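Local coordinates for protein macrolide 2'-phosphotransferase MphH (Brachybacterium faecium, PDB 5UXD) that probably inactivates macrolide antibiotics by phosphorylating their 2'-hydroxyl at the expense of a nucleoside triphosphate, probably GTP, and is captured here with azithromycin bound, at residues R123-V128 and E209-V214; E169-L174 and L294-E299; C187-S192 and V222-K227. All blocks are in the same frame, centred on the assembly; numbering follows the deposited sequence. Where two conformers were deposited one is given.

Contact 1: R123-V128 and E209-V214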
ATOM      1  N   ARG A 123      -9.389  14.482  -7.881  1.00 16.35           N
ATOM      2  CA  ARG A 123      -8.344  15.491  -8.070  1.00 17.60           C
ATOM      3  C   ARG A 123      -7.279  15.421  -6.984  1.00 20.25           C
ATOM      4  O   ARG A 123      -6.090  15.626  -7.263  1.00 19.31           O
ATOM      5  CB  ARG A 123      -8.939  16.905  -8.124  1.00 23.83           C
ATOM      6  CG  ARG A 123      -9.811  17.134  -9.328  1.00 25.72           C
ATOM      7  CD  ARG A 123     -10.368  18.539  -9.377  1.00 31.39           C
ATOM      8  NE  ARG A 123     -11.737  18.566  -8.881  1.00 48.25           N
ATOM      9  CZ  ARG A 123     -12.105  19.132  -7.738  1.00 50.18           C
ATOM     10  NH1 ARG A 123     -11.208  19.748  -6.973  1.00 58.68           N
ATOM     11  NH2 ARG A 123     -13.376  19.111  -7.374  1.00 35.95           N
ATOM     12  N   SER A 124      -7.670  15.129  -5.740  1.00 17.84           N
ATOM     13  CA  SER A 124      -6.688  14.996  -4.673  1.00 16.78           C
ATOM     14  C   SER A 124      -5.742  13.833  -4.942  1.00 15.21           C
ATOM     15  O   SER A 124      -4.520  13.966  -4.806  1.00 16.41           O
ATOM     16  CB  SER A 124      -7.410  14.821  -3.334  1.00 18.44           C
ATOM     17  OG  SER A 124      -6.491  14.592  -2.288  1.00 25.24           O
ATOM     18  N   LEU A 125      -6.292  12.690  -5.354  1.00 15.30           N
ATOM     19  CA  LEU A 125      -5.469  11.520  -5.644  1.00 14.90           C
ATOM     20  C   LEU A 125      -4.486  11.792  -6.779  1.00 15.37           C
ATOM     21  O   LEU A 125      -3.290  11.497  -6.666  1.00 17.70           O
ATOM     22  CB  LEU A 125      -6.361  10.324  -5.981  1.00 14.15           C
ATOM     23  CG  LEU A 125      -5.545   9.091  -6.385  1.00 13.64           C
ATOM     24  CD1 LEU A 125      -4.777   8.569  -5.178  1.00 23.01           C
ATOM     25  CD2 LEU A 125      -6.434   7.998  -6.951  1.00 20.91           C
ATOM     26  N   GLY A 126      -4.965  12.357  -7.883  1.00 16.76           N
ATOM     27  CA  GLY A 126      -4.062  12.639  -8.994  1.00 16.50           C
ATOM     28  C   GLY A 126      -2.946  13.591  -8.605  1.00 15.93           C
ATOM     29  O   GLY A 126      -1.813  13.458  -9.074  1.00 17.70           O
ATOM     30  N   SER A 127      -3.252  14.561  -7.733  1.00 16.39           N
ATOM     31  CA  SER A 127      -2.236  15.504  -7.277  0.53 20.15           C
ATOM     32  C   SER A 127      -1.200  14.819  -6.391  1.00 21.26           C
ATOM     33  O   SER A 127       0.010  15.044  -6.549  1.00 16.94           O
ATOM     34  CB  SER A 127      -2.894  16.667  -6.528  0.53 24.54           C
ATOM     35  OG  SER A 127      -3.648  17.487  -7.407  0.53 26.04           O
ATOM     36  N   VAL A 128      -1.650  13.989  -5.448  1.00 21.01           N
ATOM     37  CA  VAL A 128      -0.681  13.321  -4.577  1.00 18.97           C
ATOM     38  C   VAL A 128       0.195  12.376  -5.388  1.00 18.91           C
ATOM     39  O   VAL A 128       1.423  12.340  -5.218  1.00 16.15           O
ATOM     40  CB  VAL A 128      -1.404  12.587  -3.426  1.00 25.09           C
ATOM     41  CG1 VAL A 128      -0.453  11.629  -2.705  1.00 21.24           C
ATOM     42  CG2 VAL A 128      -1.981  13.591  -2.448  1.00 15.88           C
ATOM     43  N   GLU A 209     -13.061  14.944   1.900  1.00 30.90           N
ATOM     44  CA  GLU A 209     -12.874  14.131   0.698  1.00 29.76           C
ATOM     45  C   GLU A 209     -11.525  14.359   0.022  1.00 32.73           C
ATOM     46  O   GLU A 209     -11.312  13.892  -1.108  1.00 25.14           O
ATOM     47  CB  GLU A 209     -14.017  14.333  -0.311  1.00 36.11           C
ATOM     48  CG  GLU A 209     -15.397  14.441   0.339  1.00 50.42           C
ATOM     49  CD  GLU A 209     -16.545  14.132  -0.613  1.00 65.10           C
ATOM     50  OE1 GLU A 209     -17.653  13.834  -0.117  1.00 68.40           O
ATOM     51  OE2 GLU A 209     -16.348  14.183  -1.850  1.00 53.91           O
ATOM     52  N   ARG A 210     -10.596  15.037   0.688  1.00 23.09           N
ATOM     53  CA  ARG A 210      -9.245  15.222   0.181  1.00 22.36           C
ATOM     54  C   ARG A 210      -8.281  14.374   0.993  1.00 26.02           C
ATOM     55  O   ARG A 210      -8.461  14.201   2.203  1.00 22.44           O
ATOM     56  CB  ARG A 210      -8.819  16.694   0.243  1.00 24.90           C
ATOM     57  CG  ARG A 210      -9.631  17.591  -0.671  1.00 38.08           C
ATOM     58  CD  ARG A 210      -9.100  19.010  -0.736  1.00 51.56           C
ATOM     59  NE  ARG A 210      -9.974  19.833  -1.566  1.00 54.64           N
ATOM     60  CZ  ARG A 210     -11.060  20.452  -1.112  1.00 61.01           C
ATOM     61  NH1 ARG A 210     -11.400  20.350   0.169  1.00 44.79           N
ATOM     62  NH2 ARG A 210     -11.809  21.173  -1.936  1.00 57.89           N
ATOM     63  N   ILE A 211      -7.262  13.850   0.321  1.00 24.82           N
ATOM     64  CA  ILE A 211      -6.227  13.082   1.000  1.00 21.27           C
ATOM     65  C   ILE A 211      -5.357  14.033   1.803  1.00 18.71           C
ATOM     66  O   ILE A 211      -4.852  15.034   1.277  1.00 23.26           O
ATOM     67  CB  ILE A 211      -5.387  12.294  -0.014  1.00 27.36           C
ATOM     68  CG1 ILE A 211      -6.246  11.270  -0.750  1.00 19.13           C
ATOM     69  CG2 ILE A 211      -4.205  11.613   0.672  1.00 17.40           C
ATOM     70  CD1 ILE A 211      -5.503  10.600  -1.908  1.00 24.16           C
ATOM     71  N   THR A 212      -5.191  13.733   3.086  1.00 20.49           N
ATOM     72  CA  THR A 212      -4.309  14.508   3.939  1.00 20.39           C
ATOM     73  C   THR A 212      -3.131  13.708   4.468  1.00 25.16           C
ATOM     74  O   THR A 212      -2.213  14.304   5.044  1.00 22.83           O
ATOM     75  CB  THR A 212      -5.079  15.096   5.128  1.00 23.94           C
ATOM     76  OG1 THR A 212      -5.685  14.037   5.882  1.00 24.91           O
ATOM     77  CG2 THR A 212      -6.165  16.052   4.635  1.00 32.02           C
ATOM     78  N   ALA A 213      -3.124  12.390   4.292  1.00 16.14           N
ATOM     79  CA  ALA A 213      -1.982  11.571   4.673  1.00 17.45           C
ATOM     80  C   ALA A 213      -2.062  10.252   3.928  1.00 20.14           C
ATOM     81  O   ALA A 213      -3.153   9.781   3.597  1.00 18.28           O
ATOM     82  CB  ALA A 213      -1.941  11.323   6.187  1.00 26.45           C
ATOM     83  N   VAL A 214      -0.897   9.652   3.691  1.00 20.86           N
ATOM     84  CA  VAL A 214      -0.801   8.342   3.067  1.00 22.32           C
ATOM     85  C   VAL A 214       0.045   7.448   3.965  1.00 27.18           C
ATOM     86  O   VAL A 214       1.118   7.856   4.435  1.00 24.29           O
ATOM     87  CB  VAL A 214      -0.225   8.432   1.640  1.00 19.55           C
ATOM     88  CG1 VAL A 214      -0.075   7.045   1.024  1.00 16.46           C
ATOM     89  CG2 VAL A 214      -1.145   9.296   0.772  1.00 18.79           C
TER
HETATM   90  O   HOH W   1      -5.122  16.901  -1.612  1.00 39.42           O
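S124 sets its OG anti to the backbone N (chi1 176°), which swings the hydroxyl off the helix toward the facing strand, while I211 holds CG1 anti to its carbonyl carbon and beside its own N (chi1 -63°), with CD1 extended beyond it. The hydroxyl and the strand backbone therefore meet where the chains run closest, the CA atoms of S124 and R210 being 5.5 Å apart. The I211 N-H is donated to S124 OG over 2.8 Å, at an N-H...O angle of 157°. This draws OG in beside the foot of the I211 side chain, 3.4 Å from I211 CB. A water 2.8 Å from S124 OG also donates a weak, long bond to I211 O, so the hydroxyl meets I211 N directly and I211 O only weakly, through the water. In this kinase-like phosphotransferase fold, strand 210-214 is the last of four antiparallel strands, its T212 and V214 bonded to the backbone of A79. Its hairpin with strand 204-207 is flanked in sequence by H203 and D216, which bind magnesium in another structure of this protein. A classic beta bulge interrupts the hairpin, where both T212 and A213 lie opposite L205. Helix 119-133 lies against the face carrying I211 and V214. Past the hydroxyl, the contact turns apolar: I211 crosses L125 obliquely, its CD1 lying 3.8 Å from L125 CA and 3.9 Å from L125 CD1. One helical turn beyond S124, V128 divides its methyls between two strand residues, with CG2 4.3 Å from I211 CG2 and CG1 4.2 Å from V214 CG2.

Contact 2: E169-L174 and L294-E299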
ATOM      1  N   GLU A 169      -2.488 -24.973 -11.469  1.00 23.82           N
ATOM      2  CA  GLU A 169      -3.364 -25.025 -12.630  0.53 27.36           C
ATOM      3  C   GLU A 169      -4.021 -23.663 -12.821  1.00 23.94           C
ATOM      4  O   GLU A 169      -4.566 -23.086 -11.874  1.00 23.09           O
ATOM      5  CB  GLU A 169      -4.427 -26.107 -12.447  0.53 30.94           C
ATOM      6  CG  GLU A 169      -4.844 -26.806 -13.730  0.53 34.83           C
ATOM      7  CD  GLU A 169      -3.719 -27.604 -14.349  0.53 31.06           C
ATOM      8  OE1 GLU A 169      -3.331 -27.295 -15.494  0.53 38.45           O
ATOM      9  OE2 GLU A 169      -3.221 -28.539 -13.689  0.53 38.83           O
ATOM     10  N   ILE A 170      -3.950 -23.129 -14.039  1.00 22.98           N
ATOM     11  CA  ILE A 170      -4.566 -21.842 -14.355  1.00 18.20           C
ATOM     12  C   ILE A 170      -5.644 -22.076 -15.404  1.00 24.16           C
ATOM     13  O   ILE A 170      -5.380 -22.684 -16.448  1.00 28.88           O
ATOM     14  CB  ILE A 170      -3.539 -20.808 -14.849  1.00 23.03           C
ATOM     15  CG1 ILE A 170      -2.431 -20.613 -13.806  1.00 21.37           C
ATOM     16  CG2 ILE A 170      -4.239 -19.474 -15.173  1.00 16.93           C
ATOM     17  CD1 ILE A 170      -1.345 -19.655 -14.246  1.00 22.42           C
ATOM     18  N   ALA A 171      -6.853 -21.603 -15.121  1.00 22.69           N
ATOM     19  CA  ALA A 171      -7.950 -21.741 -16.067  1.00 25.92           C
ATOM     20  C   ALA A 171      -7.540 -21.125 -17.397  1.00 25.20           C
ATOM     21  O   ALA A 171      -6.976 -20.022 -17.408  1.00 23.77           O
ATOM     22  CB  ALA A 171      -9.208 -21.056 -15.531  1.00 27.02           C
ATOM     23  N   PRO A 172      -7.757 -21.806 -18.526  1.00 27.30           N
ATOM     24  CA  PRO A 172      -7.354 -21.216 -19.812  1.00 26.07           C
ATOM     25  C   PRO A 172      -7.938 -19.836 -20.066  1.00 21.16           C
ATOM     26  O   PRO A 172      -7.257 -19.003 -20.674  1.00 23.66           O
ATOM     27  CB  PRO A 172      -7.854 -22.247 -20.831  1.00 33.81           C
ATOM     28  CG  PRO A 172      -7.742 -23.538 -20.092  1.00 28.70           C
ATOM     29  CD  PRO A 172      -8.147 -23.223 -18.675  1.00 27.62           C
ATOM     30  N   ALA A 173      -9.161 -19.554 -19.605  1.00 24.14           N
ATOM     31  CA  ALA A 173      -9.740 -18.228 -19.818  1.00 18.08           C
ATOM     32  C   ALA A 173      -8.916 -17.135 -19.144  1.00 20.35           C
ATOM     33  O   ALA A 173      -8.771 -16.037 -19.691  1.00 16.22           O
ATOM     34  CB  ALA A 173     -11.183 -18.196 -19.324  1.00 26.99           C
ATOM     35  N   LEU A 174      -8.370 -17.411 -17.953  1.00 17.59           N
ATOM     36  CA  LEU A 174      -7.497 -16.436 -17.298  1.00 19.06           C
ATOM     37  C   LEU A 174      -6.119 -16.384 -17.939  1.00 14.68           C
ATOM     38  O   LEU A 174      -5.552 -15.299 -18.106  1.00 18.26           O
ATOM     39  CB  LEU A 174      -7.358 -16.753 -15.816  1.00 18.12           C
ATOM     40  CG  LEU A 174      -8.638 -16.530 -15.033  1.00 15.21           C
ATOM     41  CD1 LEU A 174      -8.459 -17.027 -13.614  1.00 20.40           C
ATOM     42  CD2 LEU A 174      -9.027 -15.047 -15.065  1.00 20.46           C
ATOM     43  N   LEU A 294      -6.933 -18.937  -9.186  1.00 20.64           N
ATOM     44  CA  LEU A 294      -6.325 -19.205 -10.484  1.00 19.11           C
ATOM     45  C   LEU A 294      -7.128 -20.183 -11.330  1.00 24.09           C
ATOM     46  O   LEU A 294      -6.959 -20.208 -12.553  1.00 19.30           O
ATOM     47  CB  LEU A 294      -4.900 -19.739 -10.280  1.00 21.62           C
ATOM     48  CG  LEU A 294      -3.907 -18.707  -9.731  1.00 21.34           C
ATOM     49  CD1 LEU A 294      -2.743 -19.380  -9.014  1.00 17.00           C
ATOM     50  CD2 LEU A 294      -3.412 -17.755 -10.848  1.00 17.72           C
ATOM     51  N   ASN A 295      -7.993 -20.992 -10.720  1.00 25.69           N
ATOM     52  CA  ASN A 295      -8.761 -22.009 -11.438  1.00 26.49           C
ATOM     53  C   ASN A 295     -10.165 -22.099 -10.850  1.00 27.58           C
ATOM     54  O   ASN A 295     -10.537 -23.096 -10.218  1.00 29.40           O
ATOM     55  CB  ASN A 295      -8.047 -23.358 -11.382  1.00 24.07           C
ATOM     56  CG  ASN A 295      -8.752 -24.415 -12.182  1.00 34.59           C
ATOM     57  OD1 ASN A 295      -9.302 -24.137 -13.246  1.00 36.87           O
ATOM     58  ND2 ASN A 295      -8.760 -25.640 -11.665  1.00 33.22           N
ATOM     59  N   PRO A 296     -10.991 -21.067 -11.053  1.00 24.74           N
ATOM     60  CA  PRO A 296     -12.294 -21.038 -10.391  1.00 42.26           C
ATOM     61  C   PRO A 296     -13.178 -22.166 -10.874  1.00 47.05           C
ATOM     62  O   PRO A 296     -13.023 -22.662 -12.005  1.00 42.03           O
ATOM     63  CB  PRO A 296     -12.864 -19.664 -10.799  1.00 39.88           C
ATOM     64  CG  PRO A 296     -11.682 -18.866 -11.279  1.00 45.70           C
ATOM     65  CD  PRO A 296     -10.763 -19.877 -11.892  1.00 30.49           C
ATOM     66  N   PRO A 297     -14.126 -22.612 -10.056  1.00 58.95           N
ATOM     67  CA  PRO A 297     -15.062 -23.646 -10.502  1.00 52.49           C
ATOM     68  C   PRO A 297     -16.009 -23.124 -11.570  1.00 56.75           C
ATOM     69  O   PRO A 297     -16.175 -21.921 -11.785  1.00 60.25           O
ATOM     70  CB  PRO A 297     -15.805 -24.027  -9.220  1.00 46.18           C
ATOM     71  CG  PRO A 297     -15.694 -22.822  -8.349  1.00 54.45           C
ATOM     72  CD  PRO A 297     -14.346 -22.223  -8.650  1.00 61.80           C
ATOM     73  N   GLU A 298     -16.641 -24.076 -12.246  1.00 65.06           N
ATOM     74  CA  GLU A 298     -17.576 -23.817 -13.331  1.00 51.19           C
ATOM     75  C   GLU A 298     -18.924 -23.318 -12.807  1.00 62.52           C
ATOM     76  O   GLU A 298     -19.298 -23.542 -11.651  1.00 63.79           O
ATOM     77  CB  GLU A 298     -17.788 -25.094 -14.150  1.00 64.24           C
ATOM     78  CG  GLU A 298     -18.917 -25.026 -15.208  1.00 73.99           C
ATOM     79  CD  GLU A 298     -19.350 -26.387 -15.731  1.00 87.74           C
ATOM     80  OE1 GLU A 298     -18.564 -27.335 -15.592  1.00 89.00           O
ATOM     81  OE2 GLU A 298     -20.465 -26.493 -16.317  1.00 86.93           O
ATOM     82  N   GLU A 299     -19.654 -22.611 -13.666  1.00 53.79           N
ATOM     83  CA  GLU A 299     -20.953 -22.069 -13.284  1.00 55.88           C
ATOM     84  C   GLU A 299     -22.003 -23.171 -13.165  1.00 67.78           C
ATOM     85  O   GLU A 299     -21.972 -24.173 -13.885  1.00 56.26           O
ATOM     86  CB  GLU A 299     -21.416 -21.031 -14.302  1.00 47.75           C
ATOM     87  CG  GLU A 299     -20.583 -19.772 -14.311  1.00 39.05           C
ATOM     88  CD  GLU A 299     -20.686 -18.999 -13.017  1.00 55.24           C
ATOM     89  OE1 GLU A 299     -19.953 -19.311 -12.050  1.00 55.51           O
ATOM     90  OE2 GLU A 299     -21.514 -18.070 -12.974  1.00 61.76           O
TER
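In the helical part of this kinase-like phosphotransferase, the C-terminal end of helix 284-294 meets the N-cap of helix 172-183, just where the C-terminal tail begins. N295, the first residue to leave helical geometry, holds its CG anti to the backbone N (chi1 -176°). Its CB rests 3.5 Å from E169 O. CG then carries the amide outward, past the linker that leads into the cap. At the tip the two branches diverge: OD1 lies 3.8 Å from A171 CB, whereas ND2 comes no nearer than 4.4 Å to E169 CB, the first an ordinary van der Waals contact, the second looser, at the exposed surface. The firm bond is one residue earlier and wholly backbone. The N-H of the N-cap residue A171 is donated to L294 O over 2.9 Å, nearly straight at 169° and in the carbonyl plane. I170 CA adds a CA-H...O contact to the same L294 O at 3.4 Å, so two successive residues of the linker converge on one helix-terminal carbonyl. Beneath it the L294 side chain turns inward, its CD2 4.2 Å from I170 CG1, and both residues also touch W178 of helix 172-183. L294 further reaches P271 and L272 of helix 270-281. On the outer side the P296 ring and L174 approach tip to tip, with P296 CD 4.0 Å from L174 CD1.

Contact 3: C187-S192 and V222-K227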
ATOM      1  N   CYS A 187      -0.363  -1.264 -23.582  1.00 21.78           N
ATOM      2  CA  CYS A 187      -0.660  -1.202 -22.148  1.00 21.57           C
ATOM      3  C   CYS A 187       0.519  -0.728 -21.311  1.00 18.89           C
ATOM      4  O   CYS A 187       0.315  -0.209 -20.207  1.00 19.55           O
ATOM      5  CB  CYS A 187      -1.073  -2.581 -21.618  1.00 15.18           C
ATOM      6  SG  CYS A 187      -2.787  -3.037 -21.895  1.00 19.20           S
ATOM      7  N   TRP A 188       1.737  -0.916 -21.791  1.00 21.86           N
ATOM      8  CA  TRP A 188       2.823  -0.998 -20.825  1.00 16.22           C
ATOM      9  C   TRP A 188       3.586   0.317 -20.707  1.00 17.17           C
ATOM     10  O   TRP A 188       3.731   1.061 -21.687  1.00 17.45           O
ATOM     11  CB  TRP A 188       3.783  -2.139 -21.201  1.00 16.55           C
ATOM     12  CG  TRP A 188       3.080  -3.424 -21.008  1.00 18.40           C
ATOM     13  CD1 TRP A 188       2.291  -4.079 -21.918  1.00 22.20           C
ATOM     14  CD2 TRP A 188       3.014  -4.177 -19.801  1.00 18.72           C
ATOM     15  NE1 TRP A 188       1.760  -5.213 -21.347  1.00 19.65           N
ATOM     16  CE2 TRP A 188       2.187  -5.293 -20.049  1.00 15.58           C
ATOM     17  CE3 TRP A 188       3.589  -4.027 -18.532  1.00 17.91           C
ATOM     18  CZ2 TRP A 188       1.912  -6.254 -19.068  1.00 13.70           C
ATOM     19  CZ3 TRP A 188       3.319  -4.984 -17.562  1.00 18.04           C
ATOM     20  CH2 TRP A 188       2.495  -6.088 -17.840  1.00 13.84           C
ATOM     21  N   PRO A 189       4.095   0.599 -19.506  1.00 16.99           N
ATOM     22  CA  PRO A 189       4.756   1.888 -19.269  1.00 16.14           C
ATOM     23  C   PRO A 189       6.093   1.996 -19.977  1.00 15.11           C
ATOM     24  O   PRO A 189       6.800   1.005 -20.174  1.00 17.01           O
ATOM     25  CB  PRO A 189       4.950   1.914 -17.744  1.00 14.56           C
ATOM     26  CG  PRO A 189       4.989   0.449 -17.351  1.00 15.43           C
ATOM     27  CD  PRO A 189       3.994  -0.209 -18.273  1.00 18.86           C
ATOM     28  N   GLY A 190       6.443   3.236 -20.319  1.00 17.87           N
ATOM     29  CA  GLY A 190       7.730   3.579 -20.895  1.00 13.67           C
ATOM     30  C   GLY A 190       8.658   4.302 -19.948  1.00 19.64           C
ATOM     31  O   GLY A 190       9.738   4.738 -20.373  1.00 16.96           O
ATOM     32  N   HIS A 191       8.276   4.467 -18.682  1.00 15.07           N
ATOM     33  CA  HIS A 191       9.128   5.068 -17.670  1.00 14.36           C
ATOM     34  C   HIS A 191       8.696   4.510 -16.323  1.00 14.99           C
ATOM     35  O   HIS A 191       7.542   4.083 -16.150  1.00 16.59           O
ATOM     36  CB  HIS A 191       9.056   6.609 -17.678  1.00 14.77           C
ATOM     37  CG  HIS A 191       7.745   7.174 -17.205  1.00 16.09           C
ATOM     38  ND1 HIS A 191       6.560   6.999 -17.891  1.00 18.66           N
ATOM     39  CD2 HIS A 191       7.441   7.928 -16.118  1.00 16.00           C
ATOM     40  CE1 HIS A 191       5.584   7.618 -17.250  1.00 19.54           C
ATOM     41  NE2 HIS A 191       6.089   8.184 -16.167  1.00 15.97           N
ATOM     42  N   SER A 192       9.653   4.469 -15.398  1.00 14.17           N
ATOM     43  CA  SER A 192       9.546   4.001 -14.024  1.00 12.52           C
ATOM     44  C   SER A 192       9.584   5.175 -13.060  1.00 16.78           C
ATOM     45  O   SER A 192      10.267   6.178 -13.298  1.00 16.35           O
ATOM     46  CB  SER A 192      10.676   3.025 -13.686  1.00 15.60           C
ATOM     47  OG  SER A 192      10.685   1.927 -14.572  1.00 27.22           O
ATOM     48  N   VAL A 222      10.364   1.347  -7.028  1.00 14.50           N
ATOM     49  CA  VAL A 222      10.432   2.065  -8.303  1.00 19.77           C
ATOM     50  C   VAL A 222       9.970   1.125  -9.411  1.00 19.09           C
ATOM     51  O   VAL A 222      10.445  -0.013  -9.528  1.00 19.40           O
ATOM     52  CB  VAL A 222      11.846   2.612  -8.564  1.00 16.45           C
ATOM     53  CG1 VAL A 222      11.955   3.140 -10.015  1.00 12.88           C
ATOM     54  CG2 VAL A 222      12.174   3.717  -7.570  1.00 19.34           C
ATOM     55  N   GLY A 223       9.027   1.606 -10.212  1.00 14.40           N
ATOM     56  CA  GLY A 223       8.428   0.763 -11.229  1.00 16.78           C
ATOM     57  C   GLY A 223       7.220   1.391 -11.898  1.00 12.10           C
ATOM     58  O   GLY A 223       7.210   2.588 -12.184  1.00 14.95           O
ATOM     59  N   ASP A 224       6.200   0.585 -12.140  1.00 13.37           N
ATOM     60  CA  ASP A 224       5.076   0.950 -13.019  1.00 13.35           C
ATOM     61  C   ASP A 224       4.225   2.065 -12.418  1.00 13.53           C
ATOM     62  O   ASP A 224       3.599   1.857 -11.371  1.00 15.90           O
ATOM     63  CB  ASP A 224       4.243  -0.320 -13.270  1.00 11.89           C
ATOM     64  CG  ASP A 224       3.093  -0.124 -14.275  1.00 16.60           C
ATOM     65  OD1 ASP A 224       2.791   1.016 -14.688  1.00 13.12           O
ATOM     66  OD2 ASP A 224       2.477  -1.147 -14.635  1.00 16.67           O
ATOM     67  N   PRO A 225       4.160   3.247 -13.047  1.00 15.87           N
ATOM     68  CA  PRO A 225       3.309   4.332 -12.513  1.00 14.25           C
ATOM     69  C   PRO A 225       1.840   3.955 -12.362  1.00 20.43           C
ATOM     70  O   PRO A 225       1.140   4.527 -11.510  1.00 15.64           O
ATOM     71  CB  PRO A 225       3.484   5.447 -13.556  1.00 16.09           C
ATOM     72  CG  PRO A 225       4.834   5.166 -14.191  1.00 16.76           C
ATOM     73  CD  PRO A 225       4.944   3.667 -14.226  1.00 17.27           C
ATOM     74  N   ALA A 226       1.343   3.021 -13.181  1.00 12.34           N
ATOM     75  CA  ALA A 226      -0.077   2.675 -13.140  1.00 14.46           C
ATOM     76  C   ALA A 226      -0.485   2.037 -11.822  1.00 14.32           C
ATOM     77  O   ALA A 226      -1.666   2.088 -11.447  1.00 17.81           O
ATOM     78  CB  ALA A 226      -0.410   1.721 -14.289  1.00 16.59           C
ATOM     79  N   LYS A 227       0.454   1.393 -11.129  1.00 11.85           N
ATOM     80  CA  LYS A 227       0.118   0.728  -9.874  1.00 15.45           C
ATOM     81  C   LYS A 227      -0.621   1.656  -8.920  1.00 22.95           C
ATOM     82  O   LYS A 227      -1.500   1.207  -8.168  1.00 16.22           O
ATOM     83  CB  LYS A 227       1.383   0.209  -9.201  1.00 22.23           C
ATOM     84  CG  LYS A 227       2.104  -0.861  -9.969  1.00 27.48           C
ATOM     85  CD  LYS A 227       3.361  -1.281  -9.218  1.00 33.42           C
ATOM     86  CE  LYS A 227       3.018  -1.942  -7.885  1.00 37.89           C
ATOM     87  NZ  LYS A 227       4.229  -2.542  -7.245  1.00 43.69           N
TER
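The ring contact is made by H191, which holds its CG in the crowded position between the backbone N and the carbonyl carbon (chi1 69°); P225 CG lies over one face of its imidazole. P225 CG sits 4.1 Å from the ring centroid, 23° off the normal, a CH-pi contact displaced toward the rim so that H191 NE2 is the nearest ring atom at 3.8 Å. One CA-H...O contact joins the backbones, S192 CA to G223 O at 3.3 Å; P225 CD also packs 3.3 Å from H191 O. Apolar contacts fill in at the two ends, with P189 CB 3.9 Å from P225 CD and S192 CB 3.9 Å from V222 CG1. The P189 and D224 side chains cross at about a right angle, P189 CG 3.5 Å from D224 OD1. Neither carboxylate oxygen bonds to 187-192. D224 OD1 takes the A226 N-H over 2.9 Å from above the carboxylate plane, an Asx turn over D224-A226, within a Gly-Asp-Pro sequence familiar from related antibiotic phosphotransferases. OD2 is hydrogen-bonded to NE2 of H262, and S192 OG to R148 O. The contact thus joins the loop leading out of helix 172-183 to the one leading into helix 230-235; G223 pairs with V193 at the start of strand 193-195, while helices 150-167 and 259-268 touch D224.

Contacts 1 and 3 are buried in the body of the fold, with nearest atoms about 8 Å apart; contact 2 is only partly buried and lies at the periphery, its centre about 28 Å from that of the chain. None touches another, and the elements differ: helix on strand in contact 1, two helix ends in contact 2, two loops in contact 3. Helix 172-183 nevertheless relates the last two, since it starts within contact 2 and runs toward the loop of contact 3. Chemistry follows place: a serine hydroxyl receives a strand N-H in contact 1, backbone bonds to backbone in contact 2, and contact 3 relies on proline rings and C-H contacts, its carboxylate being bonded within its own segment and to H262.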